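Local coordinates for putative fructosamine-3-kinase (Thermobifida fusca YX, PDB 3F7W), which belongs to the fructosamine kinase family and is probably a kinase, its own substrate and reaction not having been established, at residues A[140-145]-A[180-185]; A[176-181]-A[255-260]. One frame throughout, in Å; residues are numbered along the deposited sequence. Where two conformers were deposited one is given.

Interaction 1 (A[140-145]-A[180-185]); sequences TWPEFY and HLAGDP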
loop_
_atom_site.group_PDB
_atom_site.type_symbol
_atom_site.label_atom_id
_atom_site.label_comp_id
_atom_site.label_asym_id
_atom_site.label_seq_id
_atom_site.Cartn_x
_atom_site.Cartn_y
_atom_site.Cartn_z
ATOM N N THR A 140 17.220 7.288 7.983
ATOM C CA THR A 140 17.707 5.920 8.174
ATOM C C THR A 140 16.532 4.966 8.416
ATOM O O THR A 140 15.567 5.311 9.100
ATOM C CB THR A 140 18.708 5.852 9.352
ATOM O OG1 THR A 140 18.082 6.314 10.554
ATOM C CG2 THR A 140 19.932 6.715 9.063
ATOM N N TRP A 141 16.608 3.766 7.845
ATOM C CA TRP A 141 15.471 2.857 7.894
ATOM C C TRP A 141 15.146 2.255 9.281
ATOM O O TRP A 141 13.972 2.234 9.671
ATOM C CB TRP A 141 15.589 1.767 6.813
ATOM C CG TRP A 141 14.378 0.894 6.777
ATOM C CD1 TRP A 141 13.194 1.177 6.218
ATOM C CD2 TRP A 141 14.247 -0.386 7.389
ATOM N NE1 TRP A 141 12.301 0.149 6.431
ATOM C CE2 TRP A 141 12.931 -0.831 7.142
ATOM C CE3 TRP A 141 15.113 -1.203 8.114
ATOM C CZ2 TRP A 141 12.459 -2.045 7.599
ATOM C CZ3 TRP A 141 14.640 -2.416 8.578
ATOM C CH2 TRP A 141 13.316 -2.830 8.302
ATOM N N PRO A 142 16.154 1.742 10.017
ATOM C CA PRO A 142 15.788 1.086 11.281
ATOM C C PRO A 142 15.001 1.984 12.227
ATOM O O PRO A 142 14.009 1.544 12.807
ATOM C CB PRO A 142 17.159 0.696 11.897
ATOM C CG PRO A 142 18.068 0.588 10.719
ATOM C CD PRO A 142 17.608 1.685 9.783
ATOM N N GLU A 143 15.420 3.239 12.356
ATOM C CA GLU A 143 14.699 4.195 13.200
ATOM C C GLU A 143 13.290 4.505 12.672
ATOM O O GLU A 143 12.324 4.569 13.421
ATOM C CB GLU A 143 15.504 5.492 13.305
ATOM C CG GLU A 143 16.790 5.385 14.130
ATOM C CD GLU A 143 17.921 4.562 13.487
ATOM O OE1 GLU A 143 17.988 4.388 12.236
ATOM O OE2 GLU A 143 18.776 4.093 14.269
ATOM N N PHE A 144 13.202 4.768 11.382
ATOM C CA PHE A 144 11.928 4.973 10.741
ATOM C C PHE A 144 10.975 3.786 10.972
ATOM O O PHE A 144 9.815 3.963 11.354
ATOM C CB PHE A 144 12.174 5.196 9.244
ATOM C CG PHE A 144 10.943 5.156 8.415
ATOM C CD1 PHE A 144 10.037 6.204 8.442
ATOM C CD2 PHE A 144 10.692 4.066 7.586
ATOM C CE1 PHE A 144 8.890 6.154 7.672
ATOM C CE2 PHE A 144 9.548 4.028 6.803
ATOM C CZ PHE A 144 8.656 5.070 6.853
ATOM N N TYR A 145 11.467 2.569 10.751
ATOM C CA TYR A 145 10.609 1.399 10.829
ATOM C C TYR A 145 10.133 1.174 12.269
ATOM O O TYR A 145 8.939 1.053 12.520
ATOM C CB TYR A 145 11.361 0.182 10.325
ATOM C CG TYR A 145 10.497 -1.030 10.070
ATOM C CD1 TYR A 145 9.463 -0.982 9.148
ATOM C CD2 TYR A 145 10.741 -2.240 10.716
ATOM C CE1 TYR A 145 8.680 -2.119 8.875
ATOM C CE2 TYR A 145 9.973 -3.371 10.448
ATOM C CZ TYR A 145 8.933 -3.303 9.530
ATOM O OH TYR A 145 8.152 -4.408 9.259
ATOM N N HIS A 180 21.156 -5.108 13.602
ATOM C CA HIS A 180 21.752 -6.271 12.925
ATOM C C HIS A 180 20.786 -6.832 11.889
ATOM O O HIS A 180 21.153 -7.054 10.737
ATOM C CB HIS A 180 22.103 -7.399 13.890
ATOM C CG HIS A 180 22.359 -8.713 13.207
ATOM N ND1 HIS A 180 23.420 -8.914 12.348
ATOM C CD2 HIS A 180 21.677 -9.884 13.240
ATOM C CE1 HIS A 180 23.386 -10.153 11.891
ATOM N NE2 HIS A 180 22.335 -10.762 12.413
ATOM N N LEU A 181 19.534 -7.013 12.295
ATOM C CA LEU A 181 18.538 -7.698 11.445
ATOM C C LEU A 181 18.248 -6.961 10.132
ATOM O O LEU A 181 17.909 -7.586 9.133
ATOM C CB LEU A 181 17.230 -7.920 12.223
ATOM C CG LEU A 181 17.363 -8.842 13.444
ATOM C CD1 LEU A 181 16.064 -8.868 14.215
ATOM C CD2 LEU A 181 17.774 -10.264 13.060
ATOM N N ALA A 182 18.402 -5.637 10.142
ATOM C CA ALA A 182 18.077 -4.774 9.001
ATOM C C ALA A 182 18.813 -5.062 7.690
ATOM O O ALA A 182 18.331 -4.714 6.614
ATOM C CB ALA A 182 18.308 -3.310 9.402
ATOM N N GLY A 183 19.991 -5.658 7.750
ATOM C CA GLY A 183 20.811 -5.738 6.539
ATOM C C GLY A 183 21.480 -4.385 6.321
ATOM O O GLY A 183 21.593 -3.606 7.265
ATOM N N ASP A 184 21.930 -4.098 5.100
ATOM C CA ASP A 184 22.729 -2.900 4.871
ATOM C C ASP A 184 21.896 -1.744 4.362
ATOM O O ASP A 184 20.979 -1.957 3.558
ATOM C CB ASP A 184 23.847 -3.176 3.869
ATOM C CG ASP A 184 24.828 -4.226 4.362
ATOM O OD1 ASP A 184 25.024 -4.369 5.587
ATOM O OD2 ASP A 184 25.382 -4.921 3.510
ATOM N N PRO A 185 22.246 -0.511 4.783
ATOM C CA PRO A 185 21.557 0.678 4.287
ATOM C C PRO A 185 21.524 0.709 2.771
ATOM O O PRO A 185 22.522 0.367 2.129
ATOM C CB PRO A 185 22.401 1.838 4.821
ATOM C CG PRO A 185 23.163 1.287 5.970
ATOM C CD PRO A 185 23.324 -0.174 5.738
#
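The methyl group of Ala182 fills the angle between the indole of Trp141 and the ring of Pro142. It meets the benzo side of the indole at its edge, near the ring plane, with Ala182 CB 3.9 Å from Trp141 CZ3 and about as far from CE3. From the proline comes a single atom, Pro142 CG, 4.1 Å from the same CB. The atoms that meet are all carbons, no hydrogen bond crosses, and the two segments bury only 92 Å² between them. Alanine suits a place where the backbone runs this close to an indole rim: the CA atoms of Pro142 and Ala182 lie 6.7 Å apart.

Trp141 reaches the methyl because its CG stands anti to the backbone N (chi1 -175°), which sends the indole out from the first turn of helix 141-159. One indole face is covered by Tyr145 CB, one turn later, while Trp141 CZ2 in turn lies over the tyrosine ring, offset toward its rim. The contact thus joins the start of one helix to the turn leaving another, within the largely helical part of this kinase-like fold. Proline is well placed in a first turn, where its missing N-H costs no helical bond. Gly183 follows Ala182 with phi 78°, a conformation in which a side chain would press on the preceding carbonyl, and there the chain leaves helical geometry.

Thr140 occupies the N-cap position without a capping bond from its side chain; its OG1 instead gives a 2.6 Å hydrogen bond to Glu143 OE1, approaching from above the carboxylate plane. Farther out, Phe120, His218 and His258 bring their rings to the indole, that of His218 edge-to-face, and Tyr145 OH is hydrogen-bonded to Leu257 O and His261 N.

Interaction 2 (A[176-181]-A[255-260]); sequences DALDHL and IPLHQL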
loop_
_atom_site.group_PDB
_atom_site.type_symbol
_atom_site.label_atom_id
_atom_site.label_comp_id
_atom_site.label_asym_id
_atom_site.label_seq_id
_atom_site.Cartn_x
_atom_site.Cartn_y
_atom_site.Cartn_z
ATOM N N ASP A 176 15.061 -4.322 19.281
ATOM C CA ASP A 176 16.354 -4.195 19.952
ATOM C C ASP A 176 17.481 -4.802 19.121
ATOM O O ASP A 176 18.640 -4.410 19.294
ATOM C CB ASP A 176 16.313 -4.848 21.335
ATOM C CG ASP A 176 15.473 -4.063 22.339
ATOM O OD1 ASP A 176 15.068 -2.907 22.055
ATOM O OD2 ASP A 176 15.219 -4.615 23.435
ATOM N N ALA A 177 17.137 -5.754 18.241
ATOM C CA ALA A 177 18.101 -6.456 17.380
ATOM C C ALA A 177 18.124 -5.884 15.965
ATOM O O ALA A 177 18.835 -6.378 15.084
ATOM C CB ALA A 177 17.777 -7.952 17.359
ATOM N N LEU A 178 17.360 -4.816 15.758
ATOM C CA LEU A 178 17.070 -4.333 14.419
ATOM C C LEU A 178 18.309 -3.868 13.669
ATOM O O LEU A 178 18.400 -4.057 12.462
ATOM C CB LEU A 178 16.002 -3.226 14.457
ATOM C CG LEU A 178 15.367 -2.777 13.151
ATOM C CD1 LEU A 178 14.823 -3.967 12.366
ATOM C CD2 LEU A 178 14.257 -1.721 13.423
ATOM N N ASP A 179 19.281 -3.261 14.347
ATOM C CA ASP A 179 20.456 -2.744 13.619
ATOM C C ASP A 179 21.442 -3.864 13.214
ATOM O O ASP A 179 22.439 -3.599 12.546
ATOM C CB ASP A 179 21.138 -1.570 14.364
ATOM C CG ASP A 179 20.648 -0.191 13.874
ATOM O OD1 ASP A 179 21.112 0.287 12.803
ATOM O OD2 ASP A 179 19.795 0.419 14.565
ATOM N N HIS A 180 21.156 -5.108 13.602
ATOM C CA HIS A 180 21.752 -6.271 12.925
ATOM C C HIS A 180 20.786 -6.832 11.889
ATOM O O HIS A 180 21.153 -7.054 10.737
ATOM C CB HIS A 180 22.103 -7.399 13.890
ATOM C CG HIS A 180 22.359 -8.713 13.207
ATOM N ND1 HIS A 180 23.420 -8.914 12.348
ATOM C CD2 HIS A 180 21.677 -9.884 13.240
ATOM C CE1 HIS A 180 23.386 -10.153 11.891
ATOM N NE2 HIS A 180 22.335 -10.762 12.413
ATOM N N LEU A 181 19.534 -7.013 12.295
ATOM C CA LEU A 181 18.538 -7.698 11.445
ATOM C C LEU A 181 18.248 -6.961 10.132
ATOM O O LEU A 181 17.909 -7.586 9.133
ATOM C CB LEU A 181 17.230 -7.920 12.223
ATOM C CG LEU A 181 17.363 -8.842 13.444
ATOM C CD1 LEU A 181 16.064 -8.868 14.215
ATOM C CD2 LEU A 181 17.774 -10.264 13.060
ATOM N N ILE A 255 12.366 -11.425 4.843
ATOM C CA ILE A 255 10.930 -11.304 4.563
ATOM C C ILE A 255 10.072 -11.156 5.828
ATOM O O ILE A 255 9.269 -10.238 5.893
ATOM C CB ILE A 255 10.415 -12.405 3.608
ATOM C CG1 ILE A 255 11.048 -12.210 2.204
ATOM C CG2 ILE A 255 8.862 -12.385 3.547
ATOM C CD1 ILE A 255 10.770 -13.312 1.243
ATOM N N PRO A 256 10.216 -12.035 6.839
ATOM C CA PRO A 256 9.417 -11.797 8.064
ATOM C C PRO A 256 9.559 -10.406 8.718
ATOM O O PRO A 256 8.549 -9.827 9.184
ATOM C CB PRO A 256 9.905 -12.894 9.029
ATOM C CG PRO A 256 10.468 -13.952 8.159
ATOM C CD PRO A 256 10.993 -13.281 6.918
ATOM N N LEU A 257 10.787 -9.891 8.780
ATOM C CA LEU A 257 11.053 -8.574 9.363
ATOM C C LEU A 257 10.147 -7.548 8.735
ATOM O O LEU A 257 9.490 -6.768 9.427
ATOM C CB LEU A 257 12.521 -8.177 9.161
ATOM C CG LEU A 257 12.939 -6.774 9.618
ATOM C CD1 LEU A 257 12.800 -6.621 11.111
ATOM C CD2 LEU A 257 14.374 -6.478 9.144
ATOM N N HIS A 258 10.099 -7.574 7.405
ATOM C CA HIS A 258 9.301 -6.616 6.637
ATOM C C HIS A 258 7.792 -6.833 6.671
ATOM O O HIS A 258 7.044 -5.957 6.224
ATOM C CB HIS A 258 9.777 -6.571 5.193
ATOM C CG HIS A 258 11.121 -5.938 5.041
ATOM N ND1 HIS A 258 11.315 -4.583 5.177
ATOM C CD2 HIS A 258 12.340 -6.473 4.794
ATOM C CE1 HIS A 258 12.594 -4.307 5.019
ATOM N NE2 HIS A 258 13.240 -5.436 4.789
ATOM N N GLN A 259 7.369 -7.992 7.176
ATOM C CA GLN A 259 5.972 -8.322 7.342
ATOM C C GLN A 259 5.415 -7.900 8.703
ATOM O O GLN A 259 4.205 -7.958 8.922
ATOM C CB GLN A 259 5.770 -9.835 7.139
ATOM C CG GLN A 259 5.996 -10.263 5.687
ATOM C CD GLN A 259 5.915 -11.756 5.432
ATOM O OE1 GLN A 259 6.102 -12.568 6.341
ATOM N NE2 GLN A 259 5.697 -12.128 4.168
ATOM N N LEU A 260 6.276 -7.459 9.608
ATOM C CA LEU A 260 5.819 -7.097 10.947
ATOM C C LEU A 260 4.892 -5.886 10.939
ATOM O O LEU A 260 3.867 -5.887 11.622
ATOM C CB LEU A 260 7.006 -6.890 11.896
ATOM C CG LEU A 260 7.829 -8.161 12.176
ATOM C CD1 LEU A 260 9.028 -7.828 13.081
ATOM C CD2 LEU A 260 6.991 -9.291 12.780
#
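Leu257 reaches from helix 251-270 toward the short helix 178-181, where its CD1 goes to Leu178 while its CD2 lies between Leu178 and the end of the short helix at Leu181. Leu257 CD1 meets Leu178 CD1 at 3.6 Å, a close methyl-to-methyl approach in which the two side chains cross at about a right angle. The other branch also approaches the backbone: Leu257 CD2 lies 3.7 Å from Leu181 O, and the side chain of Leu181 comes nearest through its CB, 4.4 Å from that same CD2. Leu257 contributes 68 of the 122 Å² buried here, and its forked end suits a residue that must touch two neighbours at once.

Leu178 starts off to one side of the opposing helix, but its first torsion (chi1 -168°) carries CG away from the backbone N, and the second (chi2 52°) then turns CD1 to Leu257. This is apolar helix-to-helix contact in the helical part of a protein kinase-like fold, linking the short helix after 165-176 to one near the C-terminus. Leu178 and Leu181, three residues apart, turn up on the same side of the short helix. Ala177 O accepts hydrogen bonds from His180 N at 3.0 Å and Leu181 N at 2.9 Å, closing the turn that spans Leu178 and brings Leu181 round.

Helix 251-270 is kinked here, for the N atoms of 256 and 257 have no bond to the preceding turn; at Pro256 the nitrogen carries no hydrogen to give. Val174 of helix 165-176 packs against both Leu181 and Leu257, while Pro256 faces helix 275-286 through Thr281 and Ala284.

In the fold
Both interactions are small, buried and apolar, without a hydrogen bond across either, and both use helix 178-181: interaction 1 takes its exit at Ala182, whereas interaction 2 uses Leu178 and Leu181 of the helix itself. Their centres lie about 8 Å apart, on the same side of the chain's centre. They differ in shape, since 140-145 offers flat and cyclic groups to one methyl, whereas 176-181 and 255-260 meet through branched aliphatic chains. Helices 141-159 and 251-270 also meet directly beside both contacts, and there, unlike in either interaction, polar groups take part. Pro142 O packs against Leu178 CD2, a further link between the two.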